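PDB 4NB5: HTH-type transcriptional regulator MmpR5, which represses and so controls expression of the MmpS2-MmpL2, MmpS4-MmpL4 and MmpS5-MmpL5 transport systems, and of its own gene, by binding directly to their promoter regions. Local coordinates for residues W42-D47 / F93-N98; F77-R82 / N98-G103; R109-L114 / Y145-V150; L117-L122 / E138-L143. One frame throughout, in Å; residues are numbered along the deposited sequence.

How the contacts relate
The four contacts run from the winged helix-turn-helix domain out along the helical arm. Contacts 1 and 2 have centres 9 Å apart, share Asn98, and are joined by the antiparallel wing strands 80-83 and 92-95 through probable backbone hydrogen bonds such as Arg96 N to Phe79 O, 2.9 Å. Contact 2 also lines the pocket for the bound octadecanoate glycerol ester. Helix 99-124 carries the chain onward to contact 3, about 17 Å away centre to centre, and then to contact 4, 11 Å further on between centres. Contacts 3 and 4 join the same two helices and touch through Leu114 and Leu143. Contacts 1 and 4 lie 35 Å apart, centre to centre. All four also touch the second subunit.

Contact 1 (W42-D47 / F93-N98); sequences WLLVCD and FRLRPN
In the winged helix-turn-helix domain of this MarR-family regulator, Leu43 and Leu44 of helix 34-45 pack against Leu95 on wing strand 92-95, joining the helix that precedes the predicted DNA-binding motif to a strand of the wing that follows it. The two closest side chains are branched ends set obliquely: Leu44 CD2 meets Leu95 CD2 at 3.6 Å. Leu95 holds CG anti to its backbone N; this chi1 of -166° sets CG on the Leu44 side, and CD2 at its end meets Leu44, while its CB stays beside Leu43. Leu43 directs its CB at the strand, 4.4 Å from Leu95 CB, and its CD2 comes 4.1 Å from Phe93 O. Backbone meets side chain here as well, Leu43 O lying 3.7 Å from Leu95 CB.

No direct hydrogen bond crosses the contact; a water does the joining. It donates to Leu43 O at 2.8 Å and accepts from Leu95 N at 2.9 Å, bridging the helix carbonyl and the strand amide. Leu43 O has a second partner in Arg135 of the second subunit, which ties this buried corner to the dimer interface. Phe19 and Met23 of helix 16-28 and Phe100 of helix 99-124 pack on Leu44, and Ile80 of the neighbouring strand on Leu43. Arg94 points its CB away from the helix; its guanidinium forms salt bridges with Glu49 and with Glu18 of the fourth subunit, and its NE bonds to Leu95 O at 3.1 Å, with that oxygen close to the guanidinium plane.

Contact 2 (F77-R82 / N98-G103); sequences FGFIER and NAFAAG. With 2JT (1,3-dihydroxypropan-2-yl octadecanoate), chain E.
Phe79 and Phe100 both hold CG anti to their carbonyl carbons (chi1 -65° and -78°), and with this the two rings converge where the wing of the winged helix-turn-helix domain meets the start of helix 99-124. Phe79 CE1 sits over one face of the Phe100 ring, toward its rim, 3.7 Å from CD2. The planes are inclined at 46° and the centroids are 4.9 Å apart, an oblique pair that is neither stacked nor T-shaped. The next atom of the same ring, Phe79 CD1, lies 3.5 Å from Ala99 O on the first turn of the helix.

Backbone atoms pack closely beside the rings. Gly78 ends helix 64-77, the second helix of the predicted DNA-binding motif, in a Schellman motif with positive phi, and its carbonyl oxygen reaches Ala102 CB at 3.4 Å. Gly103 CA offers a C-H to Phe77 O, the two atoms 3.5 Å apart. Leu40 of helix 34-45 packs on Phe79, whereas Met139 of the second subunit reaches Phe100.

Phe77, Phe79 and Gly103 line the pocket for the glycerol ester of octadecanoic acid. Glu104 of this chain and Arg107 of the second subunit hydrogen-bond to this ligand too. Its glycerol hydroxyl O08 stands between two backbone carbonyls, 2.8 Å from Phe77 O and 2.6 Å from Gly103 O; its one proton faces two possible acceptors, and the geometry does not settle which takes it. Next to it, the far tip of the aromatic ring touches the central glycerol carbon, Phe79 CZ to C04, at 3.3 Å.

Contact 3 (R109-L114 / Y145-V150); sequences RAMAEL and YMENVV
Glu147 OE2, on helix 134-159, comes within 3.2 Å of Met111 O on helix 99-124, but both are acceptors and no bond results. OE2 is instead hydrogen-bonded by Gln115, on helix 99-124 just past the facing segment, which probably offsets the repulsion. Glu147 and Met111 carry the contact between them: Glu147 CG lies 3.6 Å from Met111 CB, and the chain, extended beyond CG (chi2 168°), lays its carboxylate over the backbone of the facing turn. Glu147 OE1 touches Ala112 CB at 3.7 Å.

In the conformer modelled, the bend of Met111 at chi3 (-56°) turns CE in to 3.7 Å from Glu147 CA. Its SD lies 4.2 Å from Met146 CB, the two methionine chains crossing obliquely, and Leu143 packs on Met111 as well. Along another side of helix 99-124, Arg109 NE and Glu113 OE1 form a salt bridge of 2.9 Å. Tyr145 OH, on the same helix as Glu147, bonds to Ala153 O of the second subunit. With segment axes 9.5 Å apart and 161° between their directions, this is the antiparallel helix pair of the MarR-type dimerisation region.

Contact 4 (L117-L122 / E138-L143); sequences LADVGL and EMRDLL
Met139 of helix 134-159 opens the contact with Ala118 of helix 99-124: its chain is fully extended, with CG anti to the backbone N (chi1 175°), and its SD rests 3.9 Å from Ala118 CB. Leu114 of the facing helix also packs on this methionine.

Arg140 follows and makes contacts along its whole length. Its CB lies 4.1 Å from Ala118 CB, the point where the two backbones come nearest. Farther out, CD passes 3.7 Å from Asp119 OD1, the aspartate chain crossing the arginine at about a right angle. The bend at chi3 (57°) places NE, and beyond it NH1 comes 3.5 Å from Leu122 CD1, an apolar branch that also lies across the arginine chain. Acid and guanidinium do not touch directly. A water between them donates to Asp119 OD1 at 2.6 Å and accepts from Arg140 NH1 at 2.9 Å, sitting at the guanidinium edge, in its plane.

Asp141, the next residue, takes the other side of the charge: it forms a salt bridge with Arg140 NE, 3.1 Å from its OD1 and close to the guanidinium plane, and OD1 also takes a weak bond from NH2. Leu143, one turn on from Met139, packs on Leu114 of helix 99-124. The segments run antiparallel, 156° between their directions, forming part of the long antiparallel helical hairpin of the MarR-family dimerisation region.

Contact 1 (W42-D47 / F93-N98)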
# COMPACT_ATOMS: atom_id res chain seq x y z
N TRP B 42 -6.32 16.52 -12.87
CA TRP B 42 -5.63 17.78 -12.64
C TRP B 42 -4.17 17.55 -12.24
O TRP B 42 -3.27 18.21 -12.75
CB TRP B 42 -6.35 18.61 -11.57
CG TRP B 42 -5.73 19.96 -11.35
CD1 TRP B 42 -4.93 20.33 -10.31
CD2 TRP B 42 -5.86 21.12 -12.19
NE1 TRP B 42 -4.56 21.64 -10.45
CE2 TRP B 42 -5.11 22.15 -11.59
CE3 TRP B 42 -6.55 21.38 -13.38
CZ2 TRP B 42 -5.03 23.42 -12.15
CZ3 TRP B 42 -6.46 22.65 -13.93
CH2 TRP B 42 -5.70 23.65 -13.32
N LEU B 43 -3.92 16.61 -11.33
CA LEU B 43 -2.55 16.39 -10.86
C LEU B 43 -1.66 15.74 -11.91
O LEU B 43 -0.44 15.73 -11.78
CB LEU B 43 -2.55 15.58 -9.56
CG LEU B 43 -3.09 16.35 -8.35
CD1 LEU B 43 -3.35 15.42 -7.19
CD2 LEU B 43 -2.12 17.46 -7.93
N LEU B 44 -2.28 15.20 -12.96
CA LEU B 44 -1.55 14.65 -14.09
C LEU B 44 -1.07 15.72 -15.08
O LEU B 44 -0.14 15.49 -15.84
CB LEU B 44 -2.43 13.65 -14.84
CG LEU B 44 -2.38 12.25 -14.23
CD1 LEU B 44 -3.64 11.49 -14.57
CD2 LEU B 44 -1.18 11.49 -14.72
N VAL B 45 -1.71 16.89 -15.08
CA VAL B 45 -1.41 17.90 -16.10
C VAL B 45 -1.03 19.26 -15.54
O VAL B 45 -0.59 20.12 -16.30
CB VAL B 45 -2.59 18.11 -17.07
CG1 VAL B 45 -2.85 16.84 -17.87
CG2 VAL B 45 -3.84 18.56 -16.33
N CYS B 46 -1.22 19.48 -14.25
CA CYS B 46 -0.98 20.80 -13.68
C CYS B 46 0.50 21.19 -13.69
O CYS B 46 1.39 20.34 -13.77
CB CYS B 46 -1.53 20.88 -12.26
SG CYS B 46 -0.77 19.70 -11.13
N ASP B 47 0.75 22.49 -13.62
CA ASP B 47 2.10 23.01 -13.55
C ASP B 47 2.05 24.22 -12.62
O ASP B 47 1.28 25.14 -12.86
CB ASP B 47 2.57 23.44 -14.93
CG ASP B 47 4.00 23.95 -14.93
OD1 ASP B 47 4.87 23.23 -14.41
OD2 ASP B 47 4.24 25.07 -15.43
N PHE B 93 -0.30 18.65 -2.35
CA PHE B 93 -0.37 17.31 -2.92
C PHE B 93 0.34 17.29 -4.24
O PHE B 93 0.49 18.32 -4.91
CB PHE B 93 -1.82 16.87 -3.13
CG PHE B 93 -2.61 16.78 -1.86
CD1 PHE B 93 -2.49 15.68 -1.03
CD2 PHE B 93 -3.47 17.80 -1.50
CE1 PHE B 93 -3.22 15.60 0.15
CE2 PHE B 93 -4.20 17.73 -0.33
CZ PHE B 93 -4.08 16.63 0.49
N ARG B 94 0.76 16.10 -4.62
CA ARG B 94 1.48 15.91 -5.85
C ARG B 94 1.25 14.49 -6.37
O ARG B 94 1.12 13.59 -5.61
CB ARG B 94 2.92 16.01 -5.50
CG ARG B 94 3.84 16.41 -6.52
CD ARG B 94 5.19 15.93 -6.05
NE ARG B 94 5.42 15.20 -7.18
CZ ARG B 94 6.04 15.65 -8.20
NH1 ARG B 94 6.66 16.76 -8.21
NH2 ARG B 94 6.03 14.90 -9.20
N LEU B 95 1.21 14.34 -7.67
CA LEU B 95 1.18 13.00 -8.22
C LEU B 95 2.47 12.30 -7.84
O LEU B 95 3.55 12.89 -7.88
CB LEU B 95 1.05 13.06 -9.74
CG LEU B 95 0.68 11.75 -10.42
CD1 LEU B 95 -0.80 11.47 -10.26
CD2 LEU B 95 1.08 11.81 -11.88
N ARG B 96 2.37 11.03 -7.48
CA ARG B 96 3.56 10.28 -7.11
C ARG B 96 4.43 9.99 -8.32
O ARG B 96 3.94 9.88 -9.44
CB ARG B 96 3.18 8.98 -6.41
CG ARG B 96 3.35 9.03 -4.91
CD ARG B 96 3.98 7.76 -4.40
NE ARG B 96 2.98 6.77 -4.02
CZ ARG B 96 3.23 5.47 -3.86
NH1 ARG B 96 4.45 4.98 -4.06
NH2 ARG B 96 2.24 4.66 -3.51
N PRO B 97 5.75 9.87 -8.11
CA PRO B 97 6.57 9.40 -9.22
C PRO B 97 6.07 8.02 -9.67
O PRO B 97 5.68 7.24 -8.81
CB PRO B 97 7.97 9.26 -8.60
CG PRO B 97 7.93 10.04 -7.33
CD PRO B 97 6.51 10.02 -6.86
N ASN B 98 6.05 7.75 -10.96
CA ASN B 98 5.64 6.44 -11.44
C ASN B 98 4.27 6.07 -10.84
O ASN B 98 4.06 4.94 -10.38
CB ASN B 98 6.70 5.41 -11.04
CG ASN B 98 6.86 4.28 -12.04
OD1 ASN B 98 6.55 4.44 -13.23
ND2 ASN B 98 7.35 3.14 -11.57
O HOH W 1 1.24 16.45 -9.66

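Contact 2 (F77-R82 / N98-G103)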
# COMPACT_ATOMS: atom_id res chain seq x y z
N PHE B 77 -5.29 4.82 -2.88
CA PHE B 77 -5.14 4.11 -4.15
C PHE B 77 -3.68 4.07 -4.62
O PHE B 77 -3.33 3.25 -5.48
CB PHE B 77 -6.02 4.72 -5.24
CG PHE B 77 -7.50 4.50 -5.02
CD1 PHE B 77 -7.96 3.49 -4.19
CD2 PHE B 77 -8.42 5.31 -5.66
CE1 PHE B 77 -9.32 3.30 -4.01
CE2 PHE B 77 -9.78 5.12 -5.48
CZ PHE B 77 -10.23 4.11 -4.65
N GLY B 78 -2.84 4.95 -4.09
CA GLY B 78 -1.42 4.91 -4.38
C GLY B 78 -0.97 5.90 -5.43
O GLY B 78 0.19 5.89 -5.84
N PHE B 79 -1.88 6.78 -5.88
CA PHE B 79 -1.56 7.65 -7.01
C PHE B 79 -0.89 8.96 -6.63
O PHE B 79 -0.06 9.47 -7.39
CB PHE B 79 -2.81 7.99 -7.82
CG PHE B 79 -3.44 6.80 -8.50
CD1 PHE B 79 -2.75 6.08 -9.46
CD2 PHE B 79 -4.74 6.41 -8.18
CE1 PHE B 79 -3.33 4.99 -10.08
CE2 PHE B 79 -5.32 5.32 -8.81
CZ PHE B 79 -4.61 4.61 -9.76
N ILE B 80 -1.26 9.53 -5.49
CA ILE B 80 -0.74 10.84 -5.10
C ILE B 80 -0.14 10.82 -3.70
O ILE B 80 -0.31 9.86 -2.95
CB ILE B 80 -1.82 11.95 -5.19
CG1 ILE B 80 -2.79 11.88 -4.00
CG2 ILE B 80 -2.54 11.86 -6.52
CD1 ILE B 80 -3.81 13.03 -3.98
N GLU B 81 0.58 11.89 -3.37
CA GLU B 81 1.23 12.00 -2.08
C GLU B 81 0.98 13.36 -1.47
O GLU B 81 0.77 14.36 -2.17
CB GLU B 81 2.73 11.78 -2.22
CG GLU B 81 3.42 12.77 -3.12
CD GLU B 81 4.81 12.31 -3.55
OE1 GLU B 81 5.16 11.15 -3.26
OE2 GLU B 81 5.53 13.11 -4.17
N ARG B 82 0.99 13.38 -0.15
CA ARG B 82 0.93 14.60 0.63
C ARG B 82 2.35 15.12 0.81
O ARG B 82 3.28 14.34 1.01
CB ARG B 82 0.30 14.28 1.99
CG ARG B 82 -0.06 15.48 2.84
CD ARG B 82 -0.68 15.03 4.16
NE ARG B 82 -1.84 14.16 3.95
CZ ARG B 82 -3.08 14.60 3.78
NH1 ARG B 82 -3.35 15.90 3.80
NH2 ARG B 82 -4.07 13.74 3.59
N ASN B 98 6.05 7.75 -10.96
CA ASN B 98 5.64 6.44 -11.44
C ASN B 98 4.27 6.07 -10.84
O ASN B 98 4.06 4.94 -10.38
CB ASN B 98 6.70 5.41 -11.04
CG ASN B 98 6.86 4.28 -12.04
OD1 ASN B 98 6.55 4.44 -13.23
ND2 ASN B 98 7.35 3.14 -11.57
N ALA B 99 3.33 7.02 -10.88
CA ALA B 99 2.08 6.91 -10.13
C ALA B 99 1.24 5.68 -10.44
O ALA B 99 0.65 5.08 -9.55
CB ALA B 99 1.23 8.16 -10.31
N PHE B 100 1.15 5.30 -11.72
CA PHE B 100 0.30 4.19 -12.08
C PHE B 100 0.95 2.84 -11.76
O PHE B 100 0.27 1.85 -11.49
CB PHE B 100 -0.20 4.34 -13.52
CG PHE B 100 -1.31 5.33 -13.63
CD1 PHE B 100 -1.03 6.69 -13.58
CD2 PHE B 100 -2.63 4.93 -13.70
CE1 PHE B 100 -2.05 7.62 -13.64
CE2 PHE B 100 -3.66 5.86 -13.75
CZ PHE B 100 -3.36 7.21 -13.73
N ALA B 101 2.28 2.81 -11.73
CA ALA B 101 2.98 1.63 -11.24
C ALA B 101 2.72 1.50 -9.75
O ALA B 101 2.47 0.41 -9.24
CB ALA B 101 4.45 1.72 -11.50
N ALA B 102 2.78 2.62 -9.04
CA ALA B 102 2.47 2.62 -7.61
C ALA B 102 1.02 2.19 -7.36
O ALA B 102 0.72 1.44 -6.42
CB ALA B 102 2.73 4.01 -7.02
N GLY B 103 0.12 2.66 -8.21
CA GLY B 103 -1.26 2.23 -8.15
C GLY B 103 -1.40 0.73 -8.33
O GLY B 103 -2.17 0.06 -7.62
C10 2JT E . -8.63 3.58 -10.77
C13 2JT E . -12.02 1.43 -11.00
C15 2JT E . -11.83 -0.22 -12.86
C17 2JT E . -13.56 -1.77 -13.68
C20 2JT E . -15.16 -0.95 -17.07
C21 2JT E . -14.89 -1.95 -18.12
C22 2JT E . -14.47 -1.27 -19.44
C24 2JT E . -15.03 0.52 -21.02
O01 2JT E . -8.49 0.70 -9.56
C02 2JT E . -7.57 1.36 -9.96
O03 2JT E . -6.73 1.71 -8.96
C04 2JT E . -5.50 1.53 -8.84
C05 2JT E . -5.05 0.34 -9.63
O06 2JT E . -4.16 0.71 -10.60
C07 2JT E . -5.55 1.36 -7.27
O08 2JT E . -4.45 1.13 -6.85
C09 2JT E . -7.61 2.41 -11.12
C11 2JT E . -10.05 3.29 -11.28
C12 2JT E . -10.57 1.88 -10.75
C14 2JT E . -12.10 -0.04 -11.37
C16 2JT E . -12.14 -1.54 -13.37
C18 2JT E . -14.06 -0.92 -14.73
C19 2JT E . -15.15 -1.54 -15.64
C23 2JT E . -15.52 -0.55 -20.16
C25 2JT E . -16.25 1.38 -21.33

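Contact 3 (R109-L114 / Y145-V150)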
# COMPACT_ATOMS: atom_id res chain seq x y z
N ARG B 109 -1.62 -5.60 -3.35
CA ARG B 109 -2.04 -5.72 -1.96
C ARG B 109 -3.53 -6.04 -1.88
O ARG B 109 -3.95 -6.90 -1.11
CB ARG B 109 -1.78 -4.43 -1.19
CG ARG B 109 -2.48 -4.44 0.15
CD ARG B 109 -1.92 -3.45 1.13
NE ARG B 109 -2.52 -3.67 2.45
CZ ARG B 109 -2.12 -3.09 3.57
NH1 ARG B 109 -1.09 -2.24 3.57
NH2 ARG B 109 -2.74 -3.37 4.71
N ALA B 110 -4.32 -5.33 -2.67
CA ALA B 110 -5.76 -5.56 -2.69
C ALA B 110 -6.09 -7.01 -3.05
O ALA B 110 -6.99 -7.62 -2.46
CB ALA B 110 -6.42 -4.59 -3.68
N MET B 111 -5.37 -7.58 -4.01
CA MET B 111 -5.64 -8.95 -4.40
C MET B 111 -5.24 -9.91 -3.28
O MET B 111 -5.93 -10.89 -3.04
CB MET B 111 -4.94 -9.28 -5.72
CG MET B 111 -5.47 -8.46 -6.89
SD MET B 111 -4.83 -8.95 -8.50
CE MET B 111 -3.07 -8.80 -8.20
N ALA B 112 -4.15 -9.61 -2.58
CA ALA B 112 -3.74 -10.44 -1.44
C ALA B 112 -4.81 -10.43 -0.36
O ALA B 112 -5.10 -11.46 0.25
CB ALA B 112 -2.42 -9.96 -0.88
N GLU B 113 -5.39 -9.26 -0.11
CA GLU B 113 -6.43 -9.13 0.90
C GLU B 113 -7.67 -9.92 0.51
O GLU B 113 -8.31 -10.54 1.35
CB GLU B 113 -6.78 -7.65 1.11
CG GLU B 113 -5.65 -6.86 1.73
CD GLU B 113 -5.98 -5.38 1.88
OE1 GLU B 113 -5.20 -4.68 2.56
OE2 GLU B 113 -7.00 -4.93 1.33
N LEU B 114 -8.00 -9.89 -0.78
CA LEU B 114 -9.13 -10.66 -1.29
C LEU B 114 -8.88 -12.15 -1.18
O LEU B 114 -9.79 -12.93 -0.91
CB LEU B 114 -9.42 -10.28 -2.75
CG LEU B 114 -10.23 -9.01 -2.94
CD1 LEU B 114 -10.28 -8.63 -4.41
CD2 LEU B 114 -11.64 -9.19 -2.39
N TYR B 145 -2.45 -16.42 -8.57
CA TYR B 145 -1.71 -16.44 -9.83
C TYR B 145 -1.45 -15.01 -10.32
O TYR B 145 -0.32 -14.67 -10.69
CB TYR B 145 -2.47 -17.27 -10.86
CG TYR B 145 -1.98 -17.18 -12.29
CD1 TYR B 145 -0.85 -17.85 -12.71
CD2 TYR B 145 -2.68 -16.43 -13.22
CE1 TYR B 145 -0.42 -17.78 -14.02
CE2 TYR B 145 -2.26 -16.34 -14.53
CZ TYR B 145 -1.13 -17.02 -14.93
OH TYR B 145 -0.72 -16.93 -16.24
N MET B 146 -2.48 -14.16 -10.29
CA MET B 146 -2.34 -12.80 -10.81
C MET B 146 -1.43 -11.94 -9.93
O MET B 146 -0.70 -11.09 -10.43
CB MET B 146 -3.71 -12.14 -10.95
CG MET B 146 -4.58 -12.75 -12.05
SD MET B 146 -3.86 -12.73 -13.71
CE MET B 146 -3.10 -11.15 -13.68
N GLU B 147 -1.46 -12.17 -8.62
CA GLU B 147 -0.57 -11.46 -7.73
C GLU B 147 0.88 -11.71 -8.14
O GLU B 147 1.70 -10.79 -8.20
CB GLU B 147 -0.76 -11.93 -6.29
CG GLU B 147 -2.08 -11.49 -5.66
CD GLU B 147 -2.36 -12.22 -4.37
OE1 GLU B 147 -1.43 -12.30 -3.53
OE2 GLU B 147 -3.50 -12.71 -4.19
N ASN B 148 1.21 -12.97 -8.42
CA ASN B 148 2.56 -13.33 -8.81
C ASN B 148 2.91 -12.75 -10.17
O ASN B 148 4.00 -12.21 -10.37
CB ASN B 148 2.73 -14.84 -8.81
CG ASN B 148 4.09 -15.27 -9.29
OD1 ASN B 148 5.10 -15.05 -8.61
ND2 ASN B 148 4.14 -15.89 -10.46
N VAL B 149 1.97 -12.85 -11.11
CA VAL B 149 2.16 -12.31 -12.45
C VAL B 149 2.48 -10.82 -12.40
O VAL B 149 3.47 -10.37 -12.98
CB VAL B 149 0.92 -12.54 -13.32
CG1 VAL B 149 0.99 -11.69 -14.59
CG2 VAL B 149 0.80 -14.00 -13.69
N VAL B 150 1.63 -10.07 -11.70
CA VAL B 150 1.73 -8.61 -11.63
C VAL B 150 2.98 -8.20 -10.86
O VAL B 150 3.71 -7.28 -11.26
CB VAL B 150 0.48 -8.01 -10.96
CG1 VAL B 150 0.62 -6.51 -10.77
CG2 VAL B 150 -0.76 -8.33 -11.79

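Contact 4 (L117-L122 / E138-L143)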
# COMPACT_ATOMS: atom_id res chain seq x y z
N LEU B 117 -9.63 -13.15 2.19
CA LEU B 117 -11.08 -13.22 2.38
C LEU B 117 -11.64 -14.51 1.79
O LEU B 117 -12.56 -15.10 2.35
CB LEU B 117 -11.77 -12.00 1.77
CG LEU B 117 -11.50 -10.70 2.54
CD1 LEU B 117 -12.08 -9.48 1.84
CD2 LEU B 117 -12.06 -10.78 3.96
N ALA B 118 -11.08 -14.97 0.68
CA ALA B 118 -11.56 -16.21 0.08
C ALA B 118 -11.32 -17.35 1.05
O ALA B 118 -12.15 -18.27 1.15
CB ALA B 118 -10.87 -16.47 -1.24
N ASP B 119 -10.21 -17.30 1.78
CA ASP B 119 -9.91 -18.32 2.78
C ASP B 119 -10.94 -18.32 3.92
O ASP B 119 -11.32 -19.39 4.41
CB ASP B 119 -8.50 -18.13 3.36
CG ASP B 119 -7.40 -18.46 2.37
OD1 ASP B 119 -7.64 -19.23 1.42
OD2 ASP B 119 -6.28 -17.94 2.55
N VAL B 120 -11.39 -17.14 4.32
CA VAL B 120 -12.45 -17.01 5.33
C VAL B 120 -13.70 -17.70 4.83
O VAL B 120 -14.35 -18.45 5.56
CB VAL B 120 -12.79 -15.53 5.61
CG1 VAL B 120 -14.04 -15.40 6.49
CG2 VAL B 120 -11.60 -14.81 6.25
N GLY B 121 -14.05 -17.44 3.57
CA GLY B 121 -15.23 -18.03 2.98
C GLY B 121 -15.13 -19.54 2.89
O GLY B 121 -16.11 -20.25 3.15
N LEU B 122 -13.96 -20.03 2.52
CA LEU B 122 -13.75 -21.47 2.38
C LEU B 122 -13.91 -22.16 3.72
O LEU B 122 -14.49 -23.25 3.81
CB LEU B 122 -12.39 -21.78 1.76
CG LEU B 122 -12.28 -21.47 0.26
CD1 LEU B 122 -10.83 -21.43 -0.19
CD2 LEU B 122 -13.05 -22.50 -0.56
N GLU B 138 -11.84 -20.99 -7.09
CA GLU B 138 -11.48 -20.34 -8.35
C GLU B 138 -10.99 -18.91 -8.10
O GLU B 138 -10.00 -18.47 -8.68
CB GLU B 138 -12.66 -20.35 -9.33
CG GLU B 138 -12.98 -21.73 -9.90
CD GLU B 138 -14.20 -21.74 -10.81
OE1 GLU B 138 -14.94 -20.73 -10.84
OE2 GLU B 138 -14.43 -22.76 -11.49
N MET B 139 -11.70 -18.19 -7.23
CA MET B 139 -11.31 -16.84 -6.82
C MET B 139 -9.91 -16.85 -6.22
O MET B 139 -9.01 -16.11 -6.64
CB MET B 139 -12.29 -16.35 -5.76
CG MET B 139 -11.96 -15.01 -5.12
SD MET B 139 -13.17 -14.60 -3.85
CE MET B 139 -12.55 -13.02 -3.24
N ARG B 140 -9.72 -17.70 -5.22
CA ARG B 140 -8.44 -17.82 -4.52
C ARG B 140 -7.29 -18.10 -5.49
O ARG B 140 -6.24 -17.44 -5.44
CB ARG B 140 -8.52 -18.94 -3.47
CG ARG B 140 -7.23 -19.16 -2.68
CD ARG B 140 -7.25 -20.53 -1.99
NE ARG B 140 -7.45 -21.62 -2.95
CZ ARG B 140 -7.81 -22.86 -2.62
NH1 ARG B 140 -8.00 -23.19 -1.35
NH2 ARG B 140 -7.97 -23.77 -3.56
N ASP B 141 -7.50 -19.08 -6.36
CA ASP B 141 -6.45 -19.53 -7.28
C ASP B 141 -6.11 -18.47 -8.33
O ASP B 141 -4.94 -18.28 -8.66
CB ASP B 141 -6.87 -20.82 -7.99
CG ASP B 141 -6.99 -22.00 -7.04
OD1 ASP B 141 -6.52 -21.90 -5.88
OD2 ASP B 141 -7.54 -23.04 -7.46
N LEU B 142 -7.13 -17.80 -8.87
CA LEU B 142 -6.89 -16.74 -9.85
C LEU B 142 -6.12 -15.59 -9.21
O LEU B 142 -5.16 -15.05 -9.80
CB LEU B 142 -8.22 -16.24 -10.44
CG LEU B 142 -8.18 -15.20 -11.57
CD1 LEU B 142 -7.93 -13.80 -11.04
CD2 LEU B 142 -7.16 -15.58 -12.63
N LEU B 143 -6.54 -15.19 -8.02
CA LEU B 143 -5.87 -14.08 -7.34
C LEU B 143 -4.41 -14.41 -7.02
O LEU B 143 -3.52 -13.58 -7.23
CB LEU B 143 -6.62 -13.70 -6.07
CG LEU B 143 -8.01 -13.09 -6.28
CD1 LEU B 143 -8.77 -13.01 -4.96
CD2 LEU B 143 -7.89 -11.72 -6.91
O HOH W 2 -7.30 -21.76 1.09